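PDB 6RPP: cell division control protein from Pyrococcus abyssi, which contains an intein of the HINT fold, a segment that probably excises itself from the helicase precursor and joins the flanking exteins by protein splicing. Local coordinates for residues P77-M81 against R92-T96. The protein carries 2 engineered substitutions. Residues are numbered along the deposited sequence; the frame is centred on the assembly and turned at random.
Sequences PKKMM and RVTPT
Met81 and Val93 form the last hydrogen-bonded pair at the open end of an antiparallel hairpin, strands 80-85 and 90-93, where both chains run out into loops. Met81 N gives its hydrogen to Val93 O at 2.8 Å, and Val93 N returns a bond to Met81 O at 2.9 Å, nearly straight at 167°. Met81 O also receives a CA-H...O contact from Arg92 CA at 3.3 Å. On the face opposite the Met81 and Val93 side chains, the thioether of Met80 packs over the start of the loop at Thr94. Bent at chi2 (-82°) and chi3 (-73°), it curls back across the hairpin, laying CE 3.5 Å from Val93 C and SD 3.8 Å from Thr94 CG2. An alanine in place of Met80 would probably leave the Thr94 methyl and the Val93 carbonyl without this cover, opening a gap beside Val147. The hairpin forms one edge of a six-stranded sheet in the HINT splicing domain, with strand 128-140 on its other flank. Thr94 OG1 is taken up by the N-terminal segment, bonding to Ala2 O and Ala4 N, while the Thr94 methyl meets Pro77 CD at 3.7 Å. The two prolines touch through Pro77 CG and Pro95 CD, 3.8 Å apart. Pro95 CD also presses on Lys79 O at 3.2 Å, and on the side of the hairpin that carries Val93, Met81 CG rests near Pro95 CA.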
loop_
_atom_site.group_PDB
_atom_site.type_symbol
_atom_site.label_atom_id
_atom_site.label_comp_id
_atom_site.label_asym_id
_atom_site.label_seq_id
_atom_site.Cartn_x
_atom_site.Cartn_y
_atom_site.Cartn_z
ATOM N N PRO A 77 1.972 1.020 -14.471
ATOM C CA PRO A 77 1.861 0.007 -15.528
ATOM C C PRO A 77 0.706 0.281 -16.515
ATOM O O PRO A 77 -0.091 1.222 -16.322
ATOM C CB PRO A 77 1.649 -1.282 -14.727
ATOM C CG PRO A 77 0.959 -0.851 -13.473
ATOM C CD PRO A 77 1.620 0.498 -13.118
ATOM N N LYS A 78 0.638 -0.522 -17.581
ATOM C CA LYS A 78 -0.364 -0.282 -18.591
ATOM C C LYS A 78 -1.757 -0.592 -18.066
ATOM O O LYS A 78 -2.743 -0.022 -18.571
ATOM C CB LYS A 78 -0.028 -1.118 -19.828
ATOM C CG LYS A 78 1.264 -0.703 -20.557
ATOM C CD LYS A 78 1.159 0.718 -21.113
ATOM C CE LYS A 78 2.181 0.987 -22.236
ATOM N NZ LYS A 78 2.056 2.396 -22.784
ATOM N N LYS A 79 -1.865 -1.490 -17.071
ATOM C CA LYS A 79 -3.136 -1.889 -16.465
ATOM C C LYS A 79 -2.994 -1.794 -14.960
ATOM O O LYS A 79 -1.907 -1.992 -14.418
ATOM C CB LYS A 79 -3.579 -3.355 -16.847
ATOM C CG LYS A 79 -3.679 -3.512 -18.353
ATOM C CD LYS A 79 -4.259 -4.823 -18.815
ATOM C CE LYS A 79 -4.944 -4.664 -20.186
ATOM N NZ LYS A 79 -5.453 -3.282 -20.463
ATOM N N MET A 80 -4.114 -1.483 -14.282
ATOM C CA MET A 80 -4.203 -1.475 -12.823
ATOM C C MET A 80 -5.388 -2.328 -12.374
ATOM O O MET A 80 -6.190 -2.777 -13.181
ATOM C CB MET A 80 -4.347 -0.033 -12.258
ATOM C CG MET A 80 -3.205 0.972 -12.569
ATOM S SD MET A 80 -1.855 0.693 -11.396
ATOM C CE MET A 80 -2.577 1.383 -9.864
ATOM N N MET A 81 -5.462 -2.605 -11.054
ATOM C CA MET A 81 -6.538 -3.441 -10.517
ATOM C C MET A 81 -7.242 -2.715 -9.393
ATOM O O MET A 81 -6.596 -2.194 -8.486
ATOM C CB MET A 81 -6.033 -4.801 -9.976
ATOM C CG MET A 81 -5.285 -5.680 -10.919
ATOM S SD MET A 81 -6.543 -6.454 -11.883
ATOM C CE MET A 81 -5.582 -7.664 -12.797
ATOM N N ARG A 92 -6.895 0.647 -5.228
ATOM C CA ARG A 92 -6.443 0.522 -6.612
ATOM C C ARG A 92 -4.944 0.327 -6.591
ATOM O O ARG A 92 -4.220 1.164 -5.995
ATOM C CB ARG A 92 -6.851 1.765 -7.425
ATOM C CG ARG A 92 -8.380 1.939 -7.539
ATOM C CD ARG A 92 -8.787 3.053 -8.397
ATOM N NE ARG A 92 -10.243 3.223 -8.433
ATOM C CZ ARG A 92 -11.072 2.669 -9.315
ATOM N NH1 ARG A 92 -10.609 1.915 -10.308
ATOM N NH2 ARG A 92 -12.380 2.915 -9.221
ATOM N N VAL A 93 -4.482 -0.809 -7.160
ATOM C CA VAL A 93 -3.085 -1.235 -7.035
ATOM C C VAL A 93 -2.562 -1.738 -8.369
ATOM O O VAL A 93 -3.327 -2.096 -9.277
ATOM C CB VAL A 93 -2.892 -2.337 -5.975
ATOM C CG1 VAL A 93 -3.410 -1.871 -4.590
ATOM C CG2 VAL A 93 -3.674 -3.584 -6.367
ATOM N N THR A 94 -1.212 -1.820 -8.462
ATOM C CA THR A 94 -0.651 -2.447 -9.642
ATOM C C THR A 94 -0.940 -3.958 -9.644
ATOM O O THR A 94 -1.192 -4.582 -8.603
ATOM C CB THR A 94 0.857 -2.229 -9.711
ATOM O OG1 THR A 94 1.454 -2.868 -8.573
ATOM C CG2 THR A 94 1.202 -0.741 -9.678
ATOM N N PRO A 95 -0.910 -4.582 -10.815
ATOM C CA PRO A 95 -1.289 -6.000 -10.863
ATOM C C PRO A 95 -0.369 -6.910 -10.065
ATOM O O PRO A 95 -0.821 -7.960 -9.593
ATOM C CB PRO A 95 -1.234 -6.325 -12.366
ATOM C CG PRO A 95 -1.532 -4.965 -13.016
ATOM C CD PRO A 95 -0.803 -3.974 -12.164
ATOM N N THR A 96 0.912 -6.560 -9.895
ATOM C CA THR A 96 1.808 -7.407 -9.105
ATOM C C THR A 96 1.899 -6.998 -7.648
ATOM O O THR A 96 2.639 -7.648 -6.908
ATOM C CB THR A 96 3.239 -7.438 -9.696
ATOM O OG1 THR A 96 3.826 -6.124 -9.713
ATOM C CG2 THR A 96 3.216 -7.981 -11.097
#